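Local structure of proteasome chaperone 3 (Saccharomyces cerevisiae, 2Z5B) at residues N36-I42 and S140-S146; L119-I124 and I173-A178; Y4-L10 and N24-Q30. The protein acts as a chaperone in 20S proteasome assembly, forming a heterodimer with POC4 that binds proteasome precursors and facilitates formation of the alpha-ring. All blocks are in the same frame, centred on the assembly; numbering follows the deposited sequence.

Contact 1: residues N36-I42 and S140-S146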
loop_
_atom_site.group_PDB
_atom_site.type_symbol
_atom_site.label_atom_id
_atom_site.label_comp_id
_atom_site.label_asym_id
_atom_site.label_seq_id
_atom_site.Cartn_x
_atom_site.Cartn_y
_atom_site.Cartn_z
ATOM N N ASN B 36 6.296 -4.432 10.806
ATOM C CA ASN B 36 4.982 -4.841 11.272
ATOM C C ASN B 36 4.071 -5.357 10.161
ATOM O O ASN B 36 3.130 -6.106 10.425
ATOM C CB ASN B 36 4.294 -3.689 12.022
ATOM C CG ASN B 36 4.297 -2.383 11.230
ATOM O OD1 ASN B 36 5.215 -2.114 10.456
ATOM N ND2 ASN B 36 3.258 -1.572 11.419
ATOM N N THR B 37 4.340 -4.966 8.920
ATOM C CA THR B 37 3.373 -5.214 7.866
ATOM C C THR B 37 4.053 -5.173 6.501
ATOM O O THR B 37 5.195 -4.741 6.368
ATOM C CB THR B 37 2.204 -4.180 7.948
ATOM O OG1 THR B 37 1.124 -4.586 7.099
ATOM C CG2 THR B 37 2.678 -2.806 7.511
ATOM N N ILE B 38 3.354 -5.661 5.494
ATOM C CA ILE B 38 3.746 -5.419 4.123
ATOM C C ILE B 38 2.640 -4.577 3.517
ATOM O O ILE B 38 1.457 -4.805 3.802
ATOM C CB ILE B 38 3.988 -6.737 3.350
ATOM C CG1 ILE B 38 5.325 -7.358 3.825
ATOM C CG2 ILE B 38 4.032 -6.481 1.850
ATOM C CD1 ILE B 38 5.431 -8.829 3.668
ATOM N N LEU B 39 3.022 -3.569 2.736
ATOM C CA LEU B 39 2.033 -2.761 2.032
ATOM C C LEU B 39 2.087 -3.125 0.562
ATOM O O LEU B 39 3.080 -2.836 -0.107
ATOM C CB LEU B 39 2.277 -1.258 2.243
ATOM C CG LEU B 39 1.402 -0.252 1.461
ATOM C CD1 LEU B 39 -0.073 -0.433 1.826
ATOM C CD2 LEU B 39 1.846 1.158 1.768
ATOM N N LEU B 40 1.017 -3.755 0.070
ATOM C CA LEU B 40 0.920 -4.222 -1.310
ATOM C C LEU B 40 -0.052 -3.386 -2.124
ATOM O O LEU B 40 -1.194 -3.148 -1.683
ATOM C CB LEU B 40 0.478 -5.705 -1.347
ATOM C CG LEU B 40 0.270 -6.344 -2.723
ATOM C CD1 LEU B 40 1.602 -6.467 -3.462
ATOM C CD2 LEU B 40 -0.369 -7.728 -2.549
ATOM N N GLN B 41 0.396 -2.937 -3.301
ATOM C CA GLN B 41 -0.466 -2.251 -4.264
ATOM C C GLN B 41 -0.773 -3.197 -5.400
ATOM O O GLN B 41 0.133 -3.862 -5.918
ATOM C CB GLN B 41 0.216 -1.028 -4.881
ATOM C CG GLN B 41 0.434 0.143 -3.945
ATOM C CD GLN B 41 1.042 1.292 -4.681
ATOM O OE1 GLN B 41 0.332 2.083 -5.317
ATOM N NE2 GLN B 41 2.354 1.405 -4.612
ATOM N N ILE B 42 -2.044 -3.263 -5.789
ATOM C CA ILE B 42 -2.417 -3.944 -7.043
ATOM C C ILE B 42 -3.276 -3.026 -7.896
ATOM O O ILE B 42 -4.474 -2.866 -7.643
ATOM C CB ILE B 42 -3.153 -5.278 -6.826
ATOM C CG1 ILE B 42 -2.483 -6.106 -5.712
ATOM C CG2 ILE B 42 -3.172 -6.060 -8.139
ATOM C CD1 ILE B 42 -3.284 -7.303 -5.252
ATOM N N SER B 140 0.824 -9.366 9.216
ATOM C CA SER B 140 -0.091 -8.307 8.851
ATOM C C SER B 140 0.201 -7.923 7.403
ATOM O O SER B 140 1.367 -7.849 6.990
ATOM C CB SER B 140 0.118 -7.115 9.781
ATOM O OG SER B 140 -0.692 -6.024 9.416
ATOM N N LEU B 141 -0.862 -7.711 6.637
ATOM C CA LEU B 141 -0.759 -7.283 5.252
ATOM C C LEU B 141 -1.829 -6.257 4.942
ATOM O O LEU B 141 -3.025 -6.497 5.136
ATOM C CB LEU B 141 -0.854 -8.495 4.307
ATOM C CG LEU B 141 -0.822 -8.387 2.779
ATOM C CD1 LEU B 141 0.400 -7.634 2.218
ATOM C CD2 LEU B 141 -0.890 -9.788 2.170
ATOM N N LEU B 142 -1.387 -5.109 4.446
ATOM C CA LEU B 142 -2.274 -4.053 3.990
ATOM C C LEU B 142 -2.285 -4.083 2.462
ATOM O O LEU B 142 -1.220 -4.013 1.828
ATOM C CB LEU B 142 -1.749 -2.715 4.546
ATOM C CG LEU B 142 -2.598 -1.487 4.882
ATOM C CD1 LEU B 142 -3.933 -1.817 5.496
ATOM C CD2 LEU B 142 -1.803 -0.575 5.824
ATOM N N ILE B 143 -3.470 -4.254 1.873
ATOM C CA ILE B 143 -3.600 -4.380 0.415
ATOM C C ILE B 143 -4.455 -3.261 -0.142
ATOM O O ILE B 143 -5.629 -3.134 0.201
ATOM C CB ILE B 143 -4.183 -5.766 -0.054
ATOM C CG1 ILE B 143 -3.359 -6.920 0.527
ATOM C CG2 ILE B 143 -4.206 -5.839 -1.597
ATOM C CD1 ILE B 143 -3.983 -8.334 0.359
ATOM N N SER B 144 -3.862 -2.441 -0.994
ATOM C CA SER B 144 -4.620 -1.439 -1.727
ATOM C C SER B 144 -4.730 -1.911 -3.164
ATOM O O SER B 144 -3.720 -2.236 -3.791
ATOM C CB SER B 144 -3.945 -0.069 -1.656
ATOM O OG SER B 144 -3.913 0.426 -0.327
ATOM N N MET B 145 -5.947 -1.956 -3.687
ATOM C CA MET B 145 -6.149 -2.498 -5.024
ATOM C C MET B 145 -7.327 -1.885 -5.777
ATOM O O MET B 145 -8.163 -1.213 -5.176
ATOM C CB MET B 145 -6.274 -4.034 -4.963
ATOM C CG MET B 145 -7.425 -4.581 -4.111
ATOM S SD MET B 145 -7.356 -6.406 -4.003
ATOM C CE MET B 145 -6.652 -6.802 -5.582
ATOM N N SER B 146 -7.368 -2.118 -7.087
ATOM C CA SER B 146 -8.533 -1.774 -7.912
ATOM C C SER B 146 -9.585 -2.874 -7.792
ATOM O O SER B 146 -9.313 -4.031 -8.119
ATOM C CB SER B 146 -8.123 -1.625 -9.376
ATOM O OG SER B 146 -9.257 -1.597 -10.241
#
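Ile42 and Met145 sit beside each other across two neighbouring strands, their side chains running the same way. From Ile42, CB lies 3.8 Å from Met145 CB; CG1, anti to its own carbonyl carbon (chi1 -43°), carries CD1 on to Met145 CE and to Ile143 CG2, the latter 4.0 Å away. The CD1 to Met145 CE distance of 3.4 Å is tighter than usual carbon contact, so the two tips are pressed together. On the same face the CD1 methyl of Leu141 lies 3.8 Å from Ile38 CG2, and Ile116 and Tyr120 of helix 109-124 pack over Leu40. Leu39, Gln41, Leu142 and Ser144 point to the other face, where Leu39 CD1 rests 3.9 Å from Leu142 CB and the partner chain, Protein YPL144W, closes over them; Tyr62 of that chain bonds Ser144 OG.

The backbones alternate as donor and acceptor: Leu40 N reaches Leu142 O at 2.9 Å with an N-H...O angle of 174°, and Ser144 N reaches Leu40 O at 2.8 Å. With 17° between the short axes this marks parallel strands, neighbours by the 4.8 Å from Leu40 CA to Ile143 CA, in a mixed sheet between helices and the heterodimer partner.

Contact 2: residues L119-I124 and I173-A178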
loop_
_atom_site.group_PDB
_atom_site.type_symbol
_atom_site.label_atom_id
_atom_site.label_comp_id
_atom_site.label_asym_id
_atom_site.label_seq_id
_atom_site.Cartn_x
_atom_site.Cartn_y
_atom_site.Cartn_z
ATOM N N LEU B 119 0.223 -16.767 0.403
ATOM C CA LEU B 119 1.367 -16.738 -0.511
ATOM C C LEU B 119 2.570 -16.106 0.193
ATOM O O LEU B 119 3.681 -16.659 0.205
ATOM C CB LEU B 119 1.005 -15.974 -1.803
ATOM C CG LEU B 119 2.052 -15.937 -2.924
ATOM C CD1 LEU B 119 2.255 -17.313 -3.551
ATOM C CD2 LEU B 119 1.668 -14.922 -3.985
ATOM N N TYR B 120 2.336 -14.951 0.806
ATOM C CA TYR B 120 3.383 -14.269 1.567
ATOM C C TYR B 120 3.969 -15.127 2.691
ATOM O O TYR B 120 5.186 -15.252 2.796
ATOM C CB TYR B 120 2.881 -12.918 2.081
ATOM C CG TYR B 120 3.151 -11.813 1.098
ATOM C CD1 TYR B 120 4.412 -11.206 1.034
ATOM C CD2 TYR B 120 2.172 -11.400 0.205
ATOM C CE1 TYR B 120 4.681 -10.193 0.108
ATOM C CE2 TYR B 120 2.428 -10.391 -0.720
ATOM C CZ TYR B 120 3.674 -9.793 -0.759
ATOM O OH TYR B 120 3.903 -8.806 -1.673
ATOM N N ARG B 121 3.099 -15.750 3.488
ATOM C CA ARG B 121 3.525 -16.582 4.629
ATOM C C ARG B 121 4.295 -17.851 4.258
ATOM O O ARG B 121 5.344 -18.135 4.835
ATOM C CB ARG B 121 2.335 -16.954 5.513
ATOM C CG ARG B 121 1.562 -15.751 6.016
ATOM C CD ARG B 121 0.811 -16.041 7.290
ATOM N NE ARG B 121 1.691 -16.130 8.452
ATOM C CZ ARG B 121 1.257 -16.264 9.701
ATOM N NH1 ARG B 121 -0.049 -16.315 9.954
ATOM N NH2 ARG B 121 2.129 -16.338 10.699
ATOM N N ARG B 122 3.768 -18.607 3.302
ATOM C CA ARG B 122 4.289 -19.939 2.998
ATOM C C ARG B 122 5.380 -19.938 1.926
ATOM O O ARG B 122 6.256 -20.809 1.918
ATOM C CB ARG B 122 3.142 -20.872 2.594
ATOM C CG ARG B 122 1.986 -20.917 3.605
ATOM C CD ARG B 122 0.985 -22.023 3.291
ATOM N NE ARG B 122 0.282 -21.819 2.020
ATOM C CZ ARG B 122 -1.042 -21.852 1.860
ATOM N NH1 ARG B 122 -1.844 -22.096 2.889
ATOM N NH2 ARG B 122 -1.570 -21.647 0.662
ATOM N N VAL B 123 5.333 -18.955 1.029
ATOM C CA VAL B 123 6.224 -18.919 -0.130
ATOM C C VAL B 123 7.200 -17.736 -0.111
ATOM O O VAL B 123 8.412 -17.937 0.000
ATOM C CB VAL B 123 5.418 -18.944 -1.457
ATOM C CG1 VAL B 123 6.336 -18.807 -2.678
ATOM C CG2 VAL B 123 4.577 -20.208 -1.548
ATOM N N ILE B 124 6.678 -16.513 -0.207
ATOM C CA ILE B 124 7.518 -15.328 -0.429
ATOM C C ILE B 124 8.479 -15.054 0.725
ATOM O O ILE B 124 9.675 -14.846 0.516
ATOM C CB ILE B 124 6.659 -14.074 -0.751
ATOM C CG1 ILE B 124 5.908 -14.293 -2.066
ATOM C CG2 ILE B 124 7.533 -12.825 -0.827
ATOM C CD1 ILE B 124 4.595 -13.587 -2.139
ATOM N N ILE B 173 2.530 -11.561 -8.187
ATOM C CA ILE B 173 3.040 -11.194 -6.867
ATOM C C ILE B 173 4.290 -12.003 -6.534
ATOM O O ILE B 173 5.284 -11.435 -6.068
ATOM C CB ILE B 173 1.945 -11.324 -5.774
ATOM C CG1 ILE B 173 0.845 -10.278 -6.010
ATOM C CG2 ILE B 173 2.548 -11.189 -4.367
ATOM C CD1 ILE B 173 -0.500 -10.594 -5.372
ATOM N N LYS B 174 4.246 -13.309 -6.812
ATOM C CA LYS B 174 5.407 -14.202 -6.679
ATOM C C LYS B 174 6.570 -13.823 -7.615
ATOM O O LYS B 174 7.735 -13.888 -7.212
ATOM C CB LYS B 174 4.994 -15.670 -6.904
ATOM C CG LYS B 174 6.116 -16.705 -6.681
ATOM C CD LYS B 174 5.576 -18.140 -6.675
ATOM C CE LYS B 174 6.694 -19.158 -6.871
ATOM N NZ LYS B 174 7.220 -19.145 -8.272
ATOM N N ASP B 175 6.254 -13.419 -8.848
ATOM C CA ASP B 175 7.270 -13.056 -9.834
ATOM C C ASP B 175 7.969 -11.741 -9.490
ATOM O O ASP B 175 9.125 -11.522 -9.858
ATOM C CB ASP B 175 6.681 -13.018 -11.243
ATOM C CG ASP B 175 6.456 -14.401 -11.820
ATOM O OD1 ASP B 175 7.029 -15.384 -11.291
ATOM O OD2 ASP B 175 5.708 -14.505 -12.811
ATOM N N MET B 176 7.273 -10.896 -8.743
ATOM C CA MET B 176 7.852 -9.723 -8.136
ATOM C C MET B 176 9.040 -10.097 -7.234
ATOM O O MET B 176 10.022 -9.354 -7.173
ATOM C CB MET B 176 6.756 -9.017 -7.328
ATOM C CG MET B 176 7.111 -7.672 -6.779
ATOM S SD MET B 176 5.620 -6.714 -6.436
ATOM C CE MET B 176 4.948 -7.537 -5.012
ATOM N N TYR B 177 8.953 -11.290 -6.629
ATOM C CA TYR B 177 9.652 -11.736 -5.387
ATOM C C TYR B 177 8.998 -11.034 -4.172
ATOM O O TYR B 177 9.656 -10.504 -3.268
ATOM C CB TYR B 177 11.167 -11.581 -5.492
ATOM C CG TYR B 177 11.779 -12.368 -6.654
ATOM C CD1 TYR B 177 10.967 -12.976 -7.615
ATOM C CD2 TYR B 177 13.160 -12.449 -6.824
ATOM C CE1 TYR B 177 11.508 -13.678 -8.696
ATOM C CE2 TYR B 177 13.717 -13.147 -7.923
ATOM C CZ TYR B 177 12.878 -13.758 -8.838
ATOM O OH TYR B 177 13.397 -14.454 -9.917
ATOM N N ALA B 178 7.671 -11.073 -4.189
ATOM C CA ALA B 178 6.785 -10.103 -3.516
ATOM C C ALA B 178 7.358 -9.119 -2.501
ATOM O O ALA B 178 8.554 -9.135 -2.207
ATOM C CB ALA B 178 5.632 -10.811 -2.936
#
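Apolar contacts carry this pairing, and Ile173 CG2, placed anti to the residue's N by chi1 -67°, is where three of them converge: it lies 3.7 Å from Tyr120 CE2, 3.9 Å from Leu119 CD2 and 3.9 Å from Ile124 CD1. The side chains of Tyr120 and Ile124 each cross that of Ile173 at about a right angle. Ile124 CD1 also sits 3.8 Å above the Tyr120 ring, over its centre.

The segments are the C-terminal turns of helices 109-124 and 162-176, which pack on one face of the sheet; Tyr120 and Met176 both reach Leu40 of strand 38-44. Replacing Tyr120 by alanine removes the ring, and a gap would probably open between the end of helix 109-124 and the sheet, leaving Ile124 CD1 and Ile173 CG2 without support.

Among polar groups, Tyr120 OH is buried without a partner in the model, though placement near the chain end is doubtful. Leu119 O accepts from Val123 N and Ile124 N, from opposite faces of its plane, in a pi-type turn. Tyr177, at phi 73°, ends the other helix in a Schellman motif: its N bonds Lys174 O at 2.9 Å, and Ala178 N bonds Ile173 O weakly.

Contact 3: residues Y4-L10 and N24-Q30; sequences YEFQTHL and NKELYVQ
Two side chains, Gln7 and Tyr28, leave their strands with CG anti to the backbone N (chi1 174° in Gln7) and meet on one face of the strand pair; Gln7 then bends at chi2 (72°), which brings its amide against Tyr28, OE1 nearest CD1 and CB. Strands 4-9 and 26-30 form an antiparallel pair at the edge of the mixed sheet, strand 3-9 being outermost within this chain. Phe6 with Val29 and Thr8 with Leu27 are hydrogen-bonded pairs; Glu5 with Gln30, Gln7 with Tyr28 and His9 with Glu26 are non-hydrogen-bonded ones. The bond from Val29 N to Phe6 O is 2.8 Å and nearly linear, and Leu10 N to Lys25 O continues the ladder past the strand end.

The amide of Gln7 and the ring of Tyr28 have planes 27° apart, with OE1 lying 3.4 Å from Tyr28 CD1. At the ring's hydroxyl edge, Tyr28 OH donates to Glu5 OE1, although the placement of the hydroxyl is less certain. Further along this face, His9 and Glu26 run side by side, with His9 NE2 3.5 Å from Glu26 CG; the carboxylate's OE1 bonds Leu5 N of the Protein YPL144W chain, so the polar face adjoins the heterodimer partner. On the reverse face lie Leu27 and Val29, the latter touching Met176 of helix 162-176. Tyr4 also touches Met176, and Leu10, beyond the strand end, brings CD2 within 4.3 Å of Leu27 CD2.

Thr8 O takes two donors: Gln7 NE2 arrives at 2.9 Å in the carbonyl plane, on a lone pair, whereas Leu27 N, at 2.8 Å, stands above that plane.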
loop_
_atom_site.group_PDB
_atom_site.type_symbol
_atom_site.label_atom_id
_atom_site.label_comp_id
_atom_site.label_asym_id
_atom_site.label_seq_id
_atom_site.Cartn_x
_atom_site.Cartn_y
_atom_site.Cartn_z
ATOM N N TYR B 4 9.563 -3.443 -4.147
ATOM C CA TYR B 4 9.390 -4.537 -5.090
ATOM C C TYR B 4 8.286 -4.137 -6.053
ATOM O O TYR B 4 7.341 -3.444 -5.660
ATOM C CB TYR B 4 8.998 -5.832 -4.371
ATOM C CG TYR B 4 9.964 -6.234 -3.278
ATOM C CD1 TYR B 4 11.070 -7.042 -3.555
ATOM C CD2 TYR B 4 9.776 -5.789 -1.960
ATOM C CE1 TYR B 4 11.960 -7.401 -2.539
ATOM C CE2 TYR B 4 10.648 -6.140 -0.954
ATOM C CZ TYR B 4 11.741 -6.939 -1.249
ATOM O OH TYR B 4 12.619 -7.294 -0.240
ATOM N N GLU B 5 8.408 -4.538 -7.315
ATOM C CA GLU B 5 7.376 -4.195 -8.309
ATOM C C GLU B 5 7.359 -5.145 -9.497
ATOM O O GLU B 5 8.348 -5.843 -9.763
ATOM C CB GLU B 5 7.537 -2.753 -8.808
ATOM C CG GLU B 5 8.597 -2.607 -9.888
ATOM C CD GLU B 5 8.835 -1.178 -10.329
ATOM O OE1 GLU B 5 7.895 -0.352 -10.308
ATOM O OE2 GLU B 5 9.985 -0.892 -10.732
ATOM N N PHE B 6 6.236 -5.145 -10.214
ATOM C CA PHE B 6 6.024 -6.023 -11.380
ATOM C C PHE B 6 4.929 -5.407 -12.217
ATOM O O PHE B 6 3.861 -5.046 -11.700
ATOM C CB PHE B 6 5.594 -7.432 -10.942
ATOM C CG PHE B 6 5.672 -8.481 -12.040
ATOM C CD1 PHE B 6 6.871 -9.145 -12.297
ATOM C CD2 PHE B 6 4.545 -8.821 -12.784
ATOM C CE1 PHE B 6 6.948 -10.123 -13.302
ATOM C CE2 PHE B 6 4.601 -9.809 -13.781
ATOM C CZ PHE B 6 5.819 -10.459 -14.040
ATOM N N GLN B 7 5.199 -5.287 -13.510
ATOM C CA GLN B 7 4.272 -4.672 -14.436
ATOM C C GLN B 7 4.003 -5.651 -15.565
ATOM O O GLN B 7 4.932 -6.192 -16.183
ATOM C CB GLN B 7 4.840 -3.353 -14.984
ATOM C CG GLN B 7 3.990 -2.692 -16.079
ATOM C CD GLN B 7 2.697 -2.063 -15.569
ATOM O OE1 GLN B 7 2.712 -1.005 -14.935
ATOM N NE2 GLN B 7 1.562 -2.687 -15.895
ATOM N N THR B 8 2.723 -5.886 -15.813
ATOM C CA THR B 8 2.306 -6.713 -16.922
ATOM C C THR B 8 0.937 -6.257 -17.410
ATOM O O THR B 8 0.545 -5.112 -17.175
ATOM C CB THR B 8 2.345 -8.230 -16.559
ATOM O OG1 THR B 8 1.959 -8.998 -17.704
ATOM C CG2 THR B 8 1.429 -8.530 -15.375
ATOM N N HIS B 9 0.240 -7.147 -18.115
ATOM C CA HIS B 9 -1.107 -6.905 -18.613
ATOM C C HIS B 9 -1.957 -8.115 -18.271
ATOM O O HIS B 9 -1.454 -9.234 -18.281
ATOM C CB HIS B 9 -1.080 -6.685 -20.136
ATOM C CG HIS B 9 -0.318 -5.463 -20.552
ATOM N ND1 HIS B 9 1.059 -5.427 -20.600
ATOM C CD2 HIS B 9 -0.741 -4.233 -20.927
ATOM C CE1 HIS B 9 1.453 -4.227 -20.989
ATOM N NE2 HIS B 9 0.380 -3.484 -21.193
ATOM N N LEU B 10 -3.227 -7.910 -17.933
ATOM C CA LEU B 10 -4.108 -9.054 -17.692
ATOM C C LEU B 10 -4.256 -9.882 -18.980
ATOM O O LEU B 10 -4.289 -9.313 -20.076
ATOM C CB LEU B 10 -5.473 -8.612 -17.146
ATOM C CG LEU B 10 -5.582 -8.253 -15.664
ATOM C CD1 LEU B 10 -7.003 -7.827 -15.334
ATOM C CD2 LEU B 10 -5.163 -9.414 -14.772
ATOM N N ASN B 24 -5.591 -5.054 -23.782
ATOM C CA ASN B 24 -5.127 -5.594 -22.509
ATOM C C ASN B 24 -4.844 -4.505 -21.476
ATOM O O ASN B 24 -4.073 -3.576 -21.721
ATOM C CB ASN B 24 -3.916 -6.510 -22.713
ATOM C CG ASN B 24 -4.314 -7.962 -22.997
ATOM O OD1 ASN B 24 -3.547 -8.888 -22.718
ATOM N ND2 ASN B 24 -5.517 -8.163 -23.546
ATOM N N LYS B 25 -5.517 -4.619 -20.337
ATOM C CA LYS B 25 -5.389 -3.680 -19.230
ATOM C C LYS B 25 -4.064 -3.903 -18.497
ATOM O O LYS B 25 -3.663 -5.041 -18.276
ATOM C CB LYS B 25 -6.570 -3.871 -18.275
ATOM C CG LYS B 25 -7.921 -3.417 -18.832
ATOM C CD LYS B 25 -9.089 -4.167 -18.186
ATOM C CE LYS B 25 -9.687 -5.239 -19.111
ATOM N NZ LYS B 25 -8.811 -6.445 -19.321
ATOM N N GLU B 26 -3.387 -2.820 -18.124
ATOM C CA GLU B 26 -2.105 -2.921 -17.433
ATOM C C GLU B 26 -2.318 -3.330 -15.975
ATOM O O GLU B 26 -3.127 -2.724 -15.265
ATOM C CB GLU B 26 -1.334 -1.594 -17.493
ATOM C CG GLU B 26 -0.930 -1.133 -18.903
ATOM C CD GLU B 26 -0.138 0.156 -18.889
ATOM O OE1 GLU B 26 0.098 0.700 -17.784
ATOM O OE2 GLU B 26 0.256 0.632 -19.981
ATOM N N LEU B 27 -1.607 -4.363 -15.536
ATOM C CA LEU B 27 -1.626 -4.746 -14.125
ATOM C C LEU B 27 -0.290 -4.376 -13.516
ATOM O O LEU B 27 0.763 -4.768 -14.029
ATOM C CB LEU B 27 -1.920 -6.242 -13.920
ATOM C CG LEU B 27 -2.166 -6.678 -12.460
ATOM C CD1 LEU B 27 -3.563 -6.287 -11.999
ATOM C CD2 LEU B 27 -1.942 -8.178 -12.238
ATOM N N TYR B 28 -0.340 -3.598 -12.439
ATOM C CA TYR B 28 0.872 -3.146 -11.750
ATOM C C TYR B 28 0.834 -3.511 -10.278
ATOM O O TYR B 28 -0.114 -3.178 -9.559
ATOM C CB TYR B 28 1.087 -1.642 -11.911
ATOM C CG TYR B 28 2.325 -1.148 -11.188
ATOM C CD1 TYR B 28 3.605 -1.407 -11.693
ATOM C CD2 TYR B 28 2.217 -0.436 -9.988
ATOM C CE1 TYR B 28 4.746 -0.963 -11.016
ATOM C CE2 TYR B 28 3.341 0.007 -9.315
ATOM C CZ TYR B 28 4.598 -0.270 -9.831
ATOM O OH TYR B 28 5.714 0.161 -9.164
ATOM N N VAL B 29 1.859 -4.237 -9.851
ATOM C CA VAL B 29 1.967 -4.646 -8.473
ATOM C C VAL B 29 3.217 -4.007 -7.898
ATOM O O VAL B 29 4.258 -3.905 -8.579
ATOM C CB VAL B 29 1.973 -6.164 -8.344
ATOM C CG1 VAL B 29 2.029 -6.567 -6.919
ATOM C CG2 VAL B 29 0.683 -6.751 -8.983
ATOM N N GLN B 30 3.095 -3.529 -6.662
ATOM C CA GLN B 30 4.254 -2.994 -5.935
ATOM C C GLN B 30 4.086 -3.299 -4.457
ATOM O O GLN B 30 2.949 -3.366 -3.930
ATOM C CB GLN B 30 4.432 -1.494 -6.188
ATOM C CG GLN B 30 5.712 -0.861 -5.545
ATOM C CD GLN B 30 5.558 -0.552 -4.063
ATOM O OE1 GLN B 30 4.441 -0.489 -3.540
ATOM N NE2 GLN B 30 6.676 -0.364 -3.376
#

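Contacts 1 and 3 belong to one mixed sheet, their centres about 15 Å apart; strand 26-33 is next to strand 38-44, so the sheet runs unbroken from the edge pair 3-9 and 26-33 through to strand 140-145. Contact 2 lies on one face, its centre about 13 Å from that of contact 1 and about 15 Å from that of contact 3, and joins two helices packed there. Along the chain contact 3 closes first, whereas contacts 1 and 2 interleave: strand 38-44, helix 109-124, strand 140-145, helix 162-176, in that order. The partner chain touches contacts 1 and 3, leaving the two helix ends, 119-124 and 173-178, without contact to it.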